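Local structure of putative monooxygenase (3MCS) at residues T48-R51 / D52-S56; T140-E144 / E145-L149; D172-L175 / N176-S179. The protein is probably a monooxygenase of the antibiotic biosynthesis monooxygenase family, carrying two such domains in one chain. All coordinates share one frame; numbering follows the deposited sequence.

Interaction 1 of 3, residues T48-R51 / D52-S56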
ATOM      1  N   THR A  48       7.326   6.802   3.747  1.00 43.02           N
ATOM      2  CA  THR A  48       8.704   6.543   4.120  1.00 42.03           C
ATOM      3  C   THR A  48       8.776   5.833   5.466  1.00 42.09           C
ATOM      4  O   THR A  48       7.987   6.124   6.357  1.00 41.80           O
ATOM      5  CB  THR A  48       9.521   7.872   4.255  1.00 41.68           C
ATOM      6  OG1 THR A  48       9.370   8.686   3.097  1.00 42.83           O
ATOM      7  CG2 THR A  48      10.967   7.598   4.440  1.00 38.71           C
ATOM      8  N   ASP A  49       9.740   4.921   5.594  1.00 42.81           N
ATOM      9  CA  ASP A  49      10.070   4.251   6.849  1.00 42.83           C
ATOM     10  C   ASP A  49      11.473   4.744   7.196  1.00 41.63           C
ATOM     11  O   ASP A  49      12.415   4.472   6.477  1.00 40.88           O
ATOM     12  CB  ASP A  49      10.037   2.735   6.678  1.00 42.18           C
ATOM     13  CG  ASP A  49      10.247   1.975   7.974  1.00 42.13           C
ATOM     14  OD1 ASP A  49      10.407   2.591   9.046  1.00 45.46           O
ATOM     15  OD2 ASP A  49      10.250   0.729   7.920  1.00 40.51           O
ATOM     16  N   GLU A  50      11.615   5.510   8.269  1.00 42.19           N
ATOM     17  CA  GLU A  50      12.925   6.070   8.636  1.00 43.37           C
ATOM     18  C   GLU A  50      13.706   5.300   9.714  1.00 43.91           C
ATOM     19  O   GLU A  50      14.823   5.696  10.081  1.00 44.45           O
ATOM     20  CB  GLU A  50      12.779   7.550   9.026  1.00 42.87           C
ATOM     21  CG  GLU A  50      12.228   8.405   7.882  1.00 48.01           C
ATOM     22  CD  GLU A  50      12.668   9.877   7.927  1.00 57.05           C
ATOM     23  OE1 GLU A  50      12.545  10.536   8.999  1.00 54.26           O
ATOM     24  OE2 GLU A  50      13.121  10.373   6.852  1.00 57.74           O
ATOM     25  N   ARG A  51      13.151   4.190  10.190  1.00 43.65           N
ATOM     26  CA  ARG A  51      13.832   3.362  11.168  1.00 43.90           C
ATOM     27  C   ARG A  51      15.079   2.723  10.553  1.00 44.84           C
ATOM     28  O   ARG A  51      15.035   2.267   9.425  1.00 46.72           O
ATOM     29  CB  ARG A  51      12.903   2.267  11.661  1.00 43.76           C
ATOM     30  CG  ARG A  51      11.710   2.766  12.451  1.00 44.96           C
ATOM     31  CD  ARG A  51      10.802   1.609  12.829  1.00 45.05           C
ATOM     32  NE  ARG A  51      10.198   0.982  11.646  1.00 45.87           N
ATOM     33  CZ  ARG A  51       9.512  -0.159  11.666  1.00 46.75           C
ATOM     34  NH1 ARG A  51       9.336  -0.819  12.803  1.00 46.38           N
ATOM     35  NH2 ARG A  51       9.019  -0.664  10.538  1.00 47.50           N
ATOM     36  N   ASP A  52      16.184   2.697  11.291  1.00 45.50           N
ATOM     37  CA  ASP A  52      17.456   2.106  10.819  1.00 46.58           C
ATOM     38  C   ASP A  52      18.068   2.806   9.596  1.00 45.59           C
ATOM     39  O   ASP A  52      19.092   3.491   9.693  1.00 45.32           O
ATOM     40  CB  ASP A  52      17.298   0.598  10.511  1.00 46.92           C
ATOM     41  CG  ASP A  52      16.808  -0.192  11.698  1.00 52.42           C
ATOM     42  OD1 ASP A  52      16.905   0.316  12.842  1.00 64.69           O
ATOM     43  OD2 ASP A  52      16.328  -1.327  11.487  1.00 60.35           O
ATOM     44  N   LYS A  53      17.440   2.596   8.448  1.00 45.19           N
ATOM     45  CA  LYS A  53      17.897   3.132   7.180  1.00 46.34           C
ATOM     46  C   LYS A  53      16.651   3.583   6.460  1.00 46.63           C
ATOM     47  O   LYS A  53      15.709   2.803   6.333  1.00 48.04           O
ATOM     48  CB  LYS A  53      18.598   2.024   6.373  1.00 46.46           C
ATOM     49  CG  LYS A  53      19.793   1.313   7.131  1.00 58.16           C
ATOM     50  CD  LYS A  53      20.287  -0.038   6.496  1.00 65.26           C
ATOM     51  CE  LYS A  53      19.225  -1.209   6.514  1.00 67.68           C
ATOM     52  NZ  LYS A  53      18.797  -1.727   7.872  1.00 62.83           N
ATOM     53  N   THR A  54      16.622   4.828   5.999  1.00 45.75           N
ATOM     54  CA  THR A  54      15.451   5.371   5.328  1.00 44.78           C
ATOM     55  C   THR A  54      15.033   4.528   4.119  1.00 44.39           C
ATOM     56  O   THR A  54      15.815   4.363   3.190  1.00 44.85           O
ATOM     57  CB  THR A  54      15.726   6.811   4.864  1.00 45.69           C
ATOM     58  OG1 THR A  54      16.015   7.628   6.004  1.00 43.26           O
ATOM     59  CG2 THR A  54      14.513   7.384   4.099  1.00 45.34           C
ATOM     60  N   THR A  55      13.806   4.011   4.136  1.00 42.89           N
ATOM     61  CA  THR A  55      13.270   3.211   3.034  1.00 44.01           C
ATOM     62  C   THR A  55      12.071   3.883   2.367  1.00 44.23           C
ATOM     63  O   THR A  55      11.144   4.314   3.041  1.00 46.32           O
ATOM     64  CB  THR A  55      12.794   1.816   3.518  1.00 44.62           C
ATOM     65  OG1 THR A  55      13.894   1.070   4.043  1.00 46.82           O
ATOM     66  CG2 THR A  55      12.156   1.032   2.374  1.00 40.54           C
ATOM     67  N   SER A  56      12.081   3.967   1.051  1.00 43.07           N
ATOM     68  CA  SER A  56      10.943   4.505   0.313  1.00 41.91           C
ATOM     69  C   SER A  56       9.894   3.426   0.024  1.00 41.42           C
ATOM     70  O   SER A  56      10.231   2.311  -0.344  1.00 38.85           O
ATOM     71  CB  SER A  56      11.417   5.057  -1.024  1.00 41.68           C
ATOM     72  OG  SER A  56      10.331   5.327  -1.904  1.00 39.61           O
TER
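Asp49 and Thr55 form an antiparallel hydrogen-bonded pair, Asp49 N to Thr55 O at 3.0 Å and Thr55 N to Asp49 O at 2.8 Å, both nearly straight. Next to them Thr48 and Ser56 make a non-hydrogen-bonded pair. On the face of Thr48, its CG2 methyl meets CG2 of Thr54 at 3.6 Å, the two side chains crossing obliquely; each methyl stands anti to its own backbone N, which leaves both hydroxyls turned to other partners, Thr48 OG1 to Tyr23 and Thr54 OG1 to Glu20. Branched threonine suits this position because one arm packs while the other bonds. The segment is the tip of the beta hairpin of strands 41-49 and 55-62, in a ferredoxin-like domain of the dimeric alpha/beta-barrel clan. Asp49 points to the other face, that of Thr55, and there its carboxylate is gripped side-on by Arg51: NE meets OD1 of Asp49 at 3.1 Å through the syn lone pair, and NH2 reaches Asp49 OD2 at 3.2 Å from 30° out of the carboxylate plane. A bend at chi3 (-65°) folds the long arginine chain back to this acid, and Arg51 N adds a weak bond to the same OD1.

Interaction 2 of 3, residues T140-E144 / E145-L149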
ATOM      1  N   THR A 140     -14.631  -4.918   7.975  1.00 44.70           N
ATOM      2  CA  THR A 140     -15.107  -4.310   9.210  1.00 44.45           C
ATOM      3  C   THR A 140     -14.323  -3.014   9.434  1.00 44.84           C
ATOM      4  O   THR A 140     -14.914  -1.970   9.752  1.00 44.49           O
ATOM      5  CB  THR A 140     -14.934  -5.240  10.435  1.00 44.51           C
ATOM      6  OG1 THR A 140     -15.454  -6.545  10.143  1.00 43.91           O
ATOM      7  CG2 THR A 140     -15.653  -4.660  11.662  1.00 42.90           C
ATOM      8  N   THR A 141     -13.003  -3.070   9.218  1.00 44.68           N
ATOM      9  CA  THR A 141     -12.141  -1.889   9.390  1.00 44.01           C
ATOM     10  C   THR A 141     -12.564  -0.724   8.506  1.00 43.54           C
ATOM     11  O   THR A 141     -12.649   0.401   8.967  1.00 42.10           O
ATOM     12  CB  THR A 141     -10.650  -2.220   9.116  1.00 44.56           C
ATOM     13  OG1 THR A 141     -10.171  -3.116  10.126  1.00 43.63           O
ATOM     14  CG2 THR A 141      -9.806  -0.979   9.147  1.00 41.04           C
ATOM     15  N   PHE A 142     -12.870  -0.993   7.243  1.00 44.99           N
ATOM     16  CA  PHE A 142     -13.218   0.092   6.332  1.00 45.37           C
ATOM     17  C   PHE A 142     -14.458   0.832   6.786  1.00 45.56           C
ATOM     18  O   PHE A 142     -14.544   2.042   6.580  1.00 46.21           O
ATOM     19  CB  PHE A 142     -13.414  -0.390   4.898  1.00 46.12           C
ATOM     20  CG  PHE A 142     -13.533   0.741   3.900  1.00 45.29           C
ATOM     21  CD1 PHE A 142     -12.424   1.509   3.582  1.00 42.60           C
ATOM     22  CD2 PHE A 142     -14.746   1.045   3.294  1.00 44.68           C
ATOM     23  CE1 PHE A 142     -12.512   2.542   2.668  1.00 44.10           C
ATOM     24  CE2 PHE A 142     -14.839   2.083   2.374  1.00 43.69           C
ATOM     25  CZ  PHE A 142     -13.711   2.829   2.054  1.00 39.01           C
ATOM     26  N   ASN A 143     -15.404   0.107   7.384  1.00 44.96           N
ATOM     27  CA  ASN A 143     -16.628   0.713   7.900  1.00 46.01           C
ATOM     28  C   ASN A 143     -16.406   1.448   9.228  1.00 46.29           C
ATOM     29  O   ASN A 143     -17.277   2.174   9.700  1.00 46.88           O
ATOM     30  CB  ASN A 143     -17.748  -0.339   8.055  1.00 47.35           C
ATOM     31  CG  ASN A 143     -18.191  -0.958   6.715  1.00 46.73           C
ATOM     32  OD1 ASN A 143     -17.630  -0.695   5.641  1.00 51.59           O
ATOM     33  ND2 ASN A 143     -19.204  -1.787   6.792  1.00 50.08           N
ATOM     34  N   GLU A 144     -15.243   1.253   9.834  1.00 47.11           N
ATOM     35  CA  GLU A 144     -14.884   1.963  11.055  1.00 47.75           C
ATOM     36  C   GLU A 144     -14.739   3.441  10.669  1.00 47.62           C
ATOM     37  O   GLU A 144     -14.339   3.758   9.550  1.00 47.73           O
ATOM     38  CB  GLU A 144     -13.557   1.448  11.611  1.00 48.41           C
ATOM     39  CG  GLU A 144     -13.290   1.697  13.069  1.00 51.76           C
ATOM     40  CD  GLU A 144     -13.715   0.533  13.930  1.00 65.68           C
ATOM     41  OE1 GLU A 144     -14.813  -0.026  13.680  1.00 72.00           O
ATOM     42  OE2 GLU A 144     -12.939   0.181  14.853  1.00 68.64           O
ATOM     43  N   GLU A 145     -15.068   4.338  11.591  1.00 47.81           N
ATOM     44  CA  GLU A 145     -14.970   5.766  11.322  1.00 47.09           C
ATOM     45  C   GLU A 145     -13.508   6.182  11.380  1.00 46.97           C
ATOM     46  O   GLU A 145     -12.810   5.843  12.336  1.00 47.50           O
ATOM     47  CB  GLU A 145     -15.814   6.554  12.334  1.00 47.30           C
ATOM     48  CG  GLU A 145     -15.693   8.092  12.261  1.00 48.62           C
ATOM     49  CD  GLU A 145     -15.953   8.680  10.850  1.00 55.40           C
ATOM     50  OE1 GLU A 145     -15.444   8.139   9.808  1.00 53.66           O
ATOM     51  OE2 GLU A 145     -16.621   9.745  10.804  1.00 53.84           O
ATOM     52  N   GLY A 146     -13.050   6.903  10.355  1.00 45.91           N
ATOM     53  CA  GLY A 146     -11.656   7.353  10.283  1.00 44.34           C
ATOM     54  C   GLY A 146     -10.806   6.558   9.298  1.00 43.71           C
ATOM     55  O   GLY A 146      -9.714   7.005   8.901  1.00 43.00           O
ATOM     56  N   THR A 147     -11.278   5.381   8.896  1.00 42.05           N
ATOM     57  CA  THR A 147     -10.544   4.596   7.920  1.00 42.37           C
ATOM     58  C   THR A 147     -10.729   5.243   6.558  1.00 42.87           C
ATOM     59  O   THR A 147     -11.854   5.459   6.139  1.00 43.49           O
ATOM     60  CB  THR A 147     -11.042   3.152   7.856  1.00 41.95           C
ATOM     61  OG1 THR A 147     -11.029   2.585   9.163  1.00 38.46           O
ATOM     62  CG2 THR A 147     -10.154   2.311   6.947  1.00 39.67           C
ATOM     63  N   LEU A 148      -9.638   5.575   5.873  1.00 43.00           N
ATOM     64  CA  LEU A 148      -9.744   6.181   4.540  1.00 42.67           C
ATOM     65  C   LEU A 148      -9.473   5.165   3.415  1.00 41.87           C
ATOM     66  O   LEU A 148      -9.997   5.309   2.311  1.00 37.80           O
ATOM     67  CB  LEU A 148      -8.817   7.394   4.413  1.00 42.69           C
ATOM     68  CG  LEU A 148      -9.031   8.556   5.393  1.00 42.48           C
ATOM     69  CD1 LEU A 148      -7.993   9.674   5.192  1.00 41.42           C
ATOM     70  CD2 LEU A 148     -10.419   9.104   5.244  1.00 47.38           C
ATOM     71  N   LEU A 149      -8.719   4.105   3.705  1.00 43.04           N
ATOM     72  CA  LEU A 149      -8.321   3.149   2.655  1.00 43.07           C
ATOM     73  C   LEU A 149      -7.844   1.812   3.207  1.00 42.06           C
ATOM     74  O   LEU A 149      -7.187   1.778   4.225  1.00 41.25           O
ATOM     75  CB  LEU A 149      -7.192   3.793   1.810  1.00 40.89           C
ATOM     76  CG  LEU A 149      -6.479   3.081   0.677  1.00 37.96           C
ATOM     77  CD1 LEU A 149      -5.724   4.081  -0.187  1.00 42.62           C
ATOM     78  CD2 LEU A 149      -5.530   2.024   1.182  1.00 40.23           C
TER
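Thr147 lays its side chain against the last turn of helix 127-143, its CG2 methyl 3.8 Å from CA of Phe142 and its hydroxyl bonded to the carbonyl of Thr141, OG1 to O at 2.7 Å. The hydroxyl comes from above the carbonyl plane, 43° out of it, while Glu144 N reaches the same Thr141 O from the opposite face at 2.9 Å. Two donors thus hold this oxygen at the helix end. With OG1 beside its backbone N (chi1 -53°) and CG2 anti to that N, the methyl rests on Phe142, and a residue with both a hydroxyl and a methyl fits both demands. Helix and strand 147-155 are joined here by a type II beta turn from Glu144 to Thr147, a tight helix-to-strand link in the second ferredoxin-like domain. Gly146 fills the turn position with phi 104°, where a side chain would jam against the preceding carbonyl oxygen; its N also makes a weak bond to OE1 of Glu145. The Phe142 ring meets Leu148 O at its edge, CE1 3.8 Å away, and also packs on Lys103 and Val150. A classic beta bulge opens the strand, Leu148 and Leu149 together standing opposite the single Val167.

Interaction 3 of 3, residues D172-L175 / N176-S179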
ATOM      1  N   ASP A 172      -5.151   8.443  16.057  1.00 42.73           N
ATOM      2  CA  ASP A 172      -6.097   7.897  17.023  1.00 44.27           C
ATOM      3  C   ASP A 172      -7.002   6.858  16.352  1.00 43.89           C
ATOM      4  O   ASP A 172      -7.273   5.808  16.925  1.00 42.68           O
ATOM      5  CB  ASP A 172      -6.946   8.993  17.691  1.00 45.66           C
ATOM      6  CG  ASP A 172      -6.095  10.090  18.312  1.00 50.08           C
ATOM      7  OD1 ASP A 172      -5.589  10.973  17.555  1.00 51.53           O
ATOM      8  OD2 ASP A 172      -5.938  10.061  19.557  1.00 43.81           O
ATOM      9  N   SER A 173      -7.449   7.149  15.135  1.00 44.26           N
ATOM     10  CA  SER A 173      -8.331   6.236  14.412  1.00 45.15           C
ATOM     11  C   SER A 173      -7.695   4.857  14.272  1.00 44.54           C
ATOM     12  O   SER A 173      -8.346   3.835  14.462  1.00 44.42           O
ATOM     13  CB  SER A 173      -8.673   6.803  13.028  1.00 46.40           C
ATOM     14  OG  SER A 173      -9.397   8.021  13.120  1.00 48.57           O
ATOM     15  N   TYR A 174      -6.412   4.844  13.944  1.00 44.69           N
ATOM     16  CA  TYR A 174      -5.654   3.609  13.801  1.00 43.69           C
ATOM     17  C   TYR A 174      -5.504   2.868  15.128  1.00 44.55           C
ATOM     18  O   TYR A 174      -5.666   1.654  15.185  1.00 44.11           O
ATOM     19  CB  TYR A 174      -4.277   3.904  13.212  1.00 43.63           C
ATOM     20  CG  TYR A 174      -3.323   2.750  13.312  1.00 41.70           C
ATOM     21  CD1 TYR A 174      -3.470   1.636  12.516  1.00 43.34           C
ATOM     22  CD2 TYR A 174      -2.280   2.770  14.215  1.00 44.88           C
ATOM     23  CE1 TYR A 174      -2.602   0.567  12.612  1.00 47.43           C
ATOM     24  CE2 TYR A 174      -1.409   1.706  14.323  1.00 47.57           C
ATOM     25  CZ  TYR A 174      -1.577   0.612  13.522  1.00 47.17           C
ATOM     26  OH  TYR A 174      -0.711  -0.437  13.637  1.00 55.65           O
ATOM     27  N   LEU A 175      -5.189   3.586  16.198  1.00 44.80           N
ATOM     28  CA  LEU A 175      -5.054   2.935  17.496  1.00 45.04           C
ATOM     29  C   LEU A 175      -6.377   2.379  18.029  1.00 45.25           C
ATOM     30  O   LEU A 175      -6.400   1.325  18.672  1.00 45.75           O
ATOM     31  CB  LEU A 175      -4.452   3.894  18.509  1.00 44.74           C
ATOM     32  CG  LEU A 175      -3.013   4.334  18.237  1.00 43.35           C
ATOM     33  CD1 LEU A 175      -2.572   5.341  19.319  1.00 47.84           C
ATOM     34  CD2 LEU A 175      -2.077   3.161  18.189  1.00 41.88           C
ATOM     35  N   ASN A 176      -7.468   3.096  17.774  1.00 45.54           N
ATOM     36  CA  ASN A 176      -8.793   2.655  18.203  1.00 45.18           C
ATOM     37  C   ASN A 176      -9.164   1.421  17.421  1.00 44.68           C
ATOM     38  O   ASN A 176      -9.834   0.534  17.918  1.00 44.15           O
ATOM     39  CB  ASN A 176      -9.834   3.771  18.046  1.00 45.03           C
ATOM     40  CG  ASN A 176      -9.630   4.903  19.062  1.00 47.57           C
ATOM     41  OD1 ASN A 176      -8.983   4.712  20.102  1.00 46.94           O
ATOM     42  ND2 ASN A 176     -10.188   6.081  18.768  1.00 46.37           N
ATOM     43  N   HIS A 177      -8.680   1.361  16.190  1.00 44.95           N
ATOM     44  CA  HIS A 177      -8.897   0.204  15.350  1.00 45.98           C
ATOM     45  C   HIS A 177      -8.233  -1.037  15.943  1.00 46.13           C
ATOM     46  O   HIS A 177      -8.888  -2.069  16.097  1.00 47.73           O
ATOM     47  CB  HIS A 177      -8.438   0.507  13.919  1.00 46.55           C
ATOM     48  CG  HIS A 177      -7.879  -0.668  13.180  1.00 48.67           C
ATOM     49  ND1 HIS A 177      -8.640  -1.758  12.811  1.00 48.54           N
ATOM     50  CD2 HIS A 177      -6.636  -0.889  12.686  1.00 46.80           C
ATOM     51  CE1 HIS A 177      -7.875  -2.618  12.158  1.00 46.83           C
ATOM     52  NE2 HIS A 177      -6.656  -2.119  12.071  1.00 44.00           N
ATOM     53  N   ARG A 178      -6.974  -0.947  16.347  1.00 45.84           N
ATOM     54  CA  ARG A 178      -6.319  -2.149  16.850  1.00 46.04           C
ATOM     55  C   ARG A 178      -6.547  -2.416  18.339  1.00 46.74           C
ATOM     56  O   ARG A 178      -6.222  -3.497  18.830  1.00 48.14           O
ATOM     57  CB  ARG A 178      -4.842  -2.176  16.473  1.00 46.93           C
ATOM     58  CG  ARG A 178      -3.927  -1.273  17.243  1.00 48.08           C
ATOM     59  CD  ARG A 178      -2.638  -1.083  16.442  1.00 46.86           C
ATOM     60  NE  ARG A 178      -2.109  -2.323  15.885  1.00 48.14           N
ATOM     61  CZ  ARG A 178      -1.293  -3.166  16.521  1.00 51.96           C
ATOM     62  NH1 ARG A 178      -0.891  -2.935  17.774  1.00 54.47           N
ATOM     63  NH2 ARG A 178      -0.871  -4.269  15.898  1.00 53.84           N
ATOM     64  N   SER A 179      -7.141  -1.467  19.056  1.00 46.18           N
ATOM     65  CA  SER A 179      -7.491  -1.729  20.446  1.00 45.93           C
ATOM     66  C   SER A 179      -8.972  -2.177  20.556  1.00 44.76           C
ATOM     67  O   SER A 179      -9.489  -2.325  21.659  1.00 44.35           O
ATOM     68  CB  SER A 179      -7.202  -0.515  21.339  1.00 47.02           C
ATOM     69  OG  SER A 179      -8.042   0.576  21.033  1.00 50.44           O
TER
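Asn176 and Asp172 begin a run of i to i+4 backbone bonds that marks helix 171-178, a short helix of the second ferredoxin-like domain. Asn176 N meets Asp172 O at 2.8 Å; His177 N to Ser173 O and Arg178 N to Tyr174 O continue the pattern. Packing contacts come next. Arg178 runs alongside the ring of Tyr174, with CD of Arg178 3.5 Å from CZ of Tyr174. Arginine suits the place because its aliphatic stem can follow the tyrosine ring while its guanidinium, its plane 23° from that of the ring, lies beside the phenol end; the Arg178 side chain is about 5 Å from a bound acetate. CD2 of His177 comes within 4.1 Å of CD1 of Tyr174, and the imidazole presents its edge to Tyr174 O. Histidine and tyrosine suit this buried side because each ring can pack on Tyr168 while its polar atom takes a hydrogen bond, His177 ND1 with Tyr182 and Tyr174 OH with Arg199. At the end of the helix, Ser179 is the first residue to leave helical angles. With OG between its backbone N and carbonyl carbon (chi1 67°), the side chain folds back, and Leu175 O receives Ser179 N at 2.9 Å from one face and Ser179 OG at 3.0 Å from the other.

Along the chain the three come in series, each closing before the next opens. Interaction 1 lies in the first antibiotic biosynthesis monooxygenase domain, at the tip of hairpin 41-49/55-62; interactions 2 and 3 lie in the second, with centres about 10 Å apart. These two touch: Thr141 packs on His177 and Gly146 on Ser173, so the end of helix 127-143 and the turn after it lie against helix 171-178. Tyr182 bonds His177 and, weakly, Thr141 and Glu144. Interaction 1 stands apart, its centre about 26 Å from that of interaction 2 and 23 Å from that of interaction 3. Strand 194-209 pairs with both 41-49 and 114-122, linking the two domains in one antiparallel sheet.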